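Local coordinates for protein NAD nucleotidase (PDB 3ZTV) that degrades NAD to adenosine and nicotinamide riboside in the periplasm, acting as a zinc-dependent pyrophosphatase and 5'-nucleotidase, at residues Ser14-Asn19 with Pro63-Ala68. Sequence-based numbering, arbitrary orientation.
Sequences SILHIN and PLVLHA
Ile-18 lies against the imidazole of His-67, its neighbour on the adjacent parallel strand. Its CB points to the same sheet face as that of His-67. CG1 of Ile-18 sits between the backbone N and the carbonyl carbon (chi1 74°). There CG1 of Ile-18 meets CD2 of His-67 at 3.7 Å and makes an off-centre CH-pi contact, 4.1 Å from the centroid of the His-67 ring. CD1 of Ile-18 approaches the ring obliquely and meets CD2 of His-67 at 3.7 Å, with NE2 slightly farther. The polar atoms of this ring are used elsewhere: NE2 is hydrogen-bonded to ND1 of His-21 and ND1 to the amide of Gly-69.

Five backbone hydrogen bonds join the two segments, from Leu-64 N to Ser-14 O (2.8 Å) to Ala-68 N to Ile-18 O (2.9 Å), just beyond strand 63-67. On the face of Ile-18, CD1 of Leu-16 reaches CG2 of Val-65 (4.3 Å) and CB of Pro-63; helix 46-59 packs on this side. On the other face, CG2 of Ile-15 touches CD1 of Leu-66 at 3.9 Å, and strand 221-224 of the second sheet covers them.

These are central strands of the calcineurin-like phosphoesterase domain. Asp-20 and His-22 follow one strand, Asp-70 the other. Parallel bonding and matched apolar packing bring both strand ends out at the same edge, consistent with their zinc-ligand loops lying together.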
loop_
_atom_site.group_PDB
_atom_site.type_symbol
_atom_site.label_atom_id
_atom_site.label_comp_id
_atom_site.label_asym_id
_atom_site.label_seq_id
_atom_site.Cartn_x
_atom_site.Cartn_y
_atom_site.Cartn_z
ATOM N N SER A 14 12.625 -4.632 -30.556
ATOM C CA SER A 14 12.721 -3.254 -31.032
ATOM C C SER A 14 11.520 -2.454 -30.517
ATOM O O SER A 14 10.447 -2.474 -31.115
ATOM C CB SER A 14 12.801 -3.210 -32.561
ATOM O OG SER A 14 13.976 -3.887 -32.987
ATOM N N ILE A 15 11.705 -1.767 -29.395
ATOM C CA ILE A 15 10.619 -1.009 -28.777
ATOM C C ILE A 15 10.454 0.349 -29.469
ATOM O O ILE A 15 11.411 1.094 -29.636
ATOM C CB ILE A 15 10.865 -0.836 -27.272
ATOM C CG1 ILE A 15 11.077 -2.214 -26.623
ATOM C CG2 ILE A 15 9.717 -0.076 -26.621
ATOM C CD1 ILE A 15 11.432 -2.147 -25.167
ATOM N N LEU A 16 9.223 0.640 -29.868
ATOM C CA LEU A 16 8.856 1.899 -30.526
ATOM C C LEU A 16 7.679 2.456 -29.748
ATOM O O LEU A 16 6.676 1.754 -29.561
ATOM C CB LEU A 16 8.448 1.641 -31.975
ATOM C CG LEU A 16 9.557 1.076 -32.874
ATOM C CD1 LEU A 16 8.990 0.531 -34.184
ATOM C CD2 LEU A 16 10.602 2.146 -33.152
ATOM N N HIS A 17 7.786 3.686 -29.250
ATOM C CA HIS A 17 6.786 4.148 -28.299
ATOM C C HIS A 17 6.497 5.646 -28.369
ATOM O O HIS A 17 7.355 6.461 -28.734
ATOM C CB HIS A 17 7.208 3.749 -26.879
ATOM C CG HIS A 17 8.409 4.482 -26.381
ATOM N ND1 HIS A 17 9.703 4.153 -26.725
ATOM C CD2 HIS A 17 8.501 5.529 -25.535
ATOM C CE1 HIS A 17 10.538 4.982 -26.123
ATOM N NE2 HIS A 17 9.831 5.825 -25.390
ATOM N N ILE A 18 5.250 5.989 -28.048
ATOM C CA ILE A 18 4.843 7.376 -27.800
ATOM C C ILE A 18 4.055 7.454 -26.488
ATOM O O ILE A 18 3.667 6.413 -25.913
ATOM C CB ILE A 18 3.979 7.991 -28.948
ATOM C CG1 ILE A 18 2.540 7.452 -28.974
ATOM C CG2 ILE A 18 4.637 7.787 -30.297
ATOM C CD1 ILE A 18 1.598 8.295 -29.860
ATOM N N ASN A 19 3.773 8.670 -26.023
ATOM C CA ASN A 19 2.983 8.851 -24.805
ATOM C C ASN A 19 2.397 10.249 -24.795
ATOM O O ASN A 19 2.951 11.170 -25.400
ATOM C CB ASN A 19 3.849 8.670 -23.555
ATOM C CG ASN A 19 4.993 9.669 -23.501
ATOM O OD1 ASN A 19 4.902 10.728 -22.854
ATOM N ND2 ASN A 19 6.074 9.349 -24.188
ATOM N N PRO A 63 9.535 -5.782 -33.703
ATOM C CA PRO A 63 9.056 -4.503 -33.171
ATOM C C PRO A 63 7.931 -4.686 -32.150
ATOM O O PRO A 63 7.085 -5.574 -32.279
ATOM C CB PRO A 63 8.541 -3.773 -34.422
ATOM C CG PRO A 63 8.165 -4.860 -35.368
ATOM C CD PRO A 63 9.126 -5.997 -35.105
ATOM N N LEU A 64 7.945 -3.826 -31.135
ATOM C CA LEU A 64 6.895 -3.772 -30.118
ATOM C C LEU A 64 6.456 -2.314 -30.030
ATOM O O LEU A 64 7.239 -1.455 -29.607
ATOM C CB LEU A 64 7.453 -4.256 -28.781
ATOM C CG LEU A 64 6.534 -4.173 -27.563
ATOM C CD1 LEU A 64 5.322 -5.083 -27.756
ATOM C CD2 LEU A 64 7.275 -4.529 -26.286
ATOM N N VAL A 65 5.217 -2.037 -30.431
ATOM C CA VAL A 65 4.759 -0.672 -30.645
ATOM C C VAL A 65 3.789 -0.280 -29.538
ATOM O O VAL A 65 2.742 -0.905 -29.382
ATOM C CB VAL A 65 4.128 -0.531 -32.043
ATOM C CG1 VAL A 65 3.722 0.905 -32.310
ATOM C CG2 VAL A 65 5.115 -1.010 -33.110
ATOM N N LEU A 66 4.152 0.746 -28.763
ATOM C CA LEU A 66 3.479 1.030 -27.487
ATOM C C LEU A 66 3.023 2.476 -27.335
ATOM O O LEU A 66 3.680 3.412 -27.818
ATOM C CB LEU A 66 4.420 0.714 -26.323
ATOM C CG LEU A 66 5.065 -0.673 -26.308
ATOM C CD1 LEU A 66 6.124 -0.735 -25.211
ATOM C CD2 LEU A 66 4.033 -1.779 -26.141
ATOM N N HIS A 67 1.908 2.644 -26.625
ATOM C CA HIS A 67 1.394 3.966 -26.259
ATOM C C HIS A 67 1.230 4.020 -24.734
ATOM O O HIS A 67 0.460 3.242 -24.159
ATOM C CB HIS A 67 0.058 4.220 -26.950
ATOM C CG HIS A 67 -0.424 5.634 -26.838
ATOM N ND1 HIS A 67 -0.547 6.305 -25.635
ATOM C CD2 HIS A 67 -0.822 6.502 -27.797
ATOM C CE1 HIS A 67 -0.985 7.533 -25.868
ATOM N NE2 HIS A 67 -1.174 7.672 -27.169
ATOM N N ALA A 68 1.988 4.886 -24.065
ATOM C CA ALA A 68 2.004 4.903 -22.602
ATOM C C ALA A 68 0.951 5.790 -21.906
ATOM O O ALA A 68 1.153 6.182 -20.746
ATOM C CB ALA A 68 3.405 5.231 -22.086
#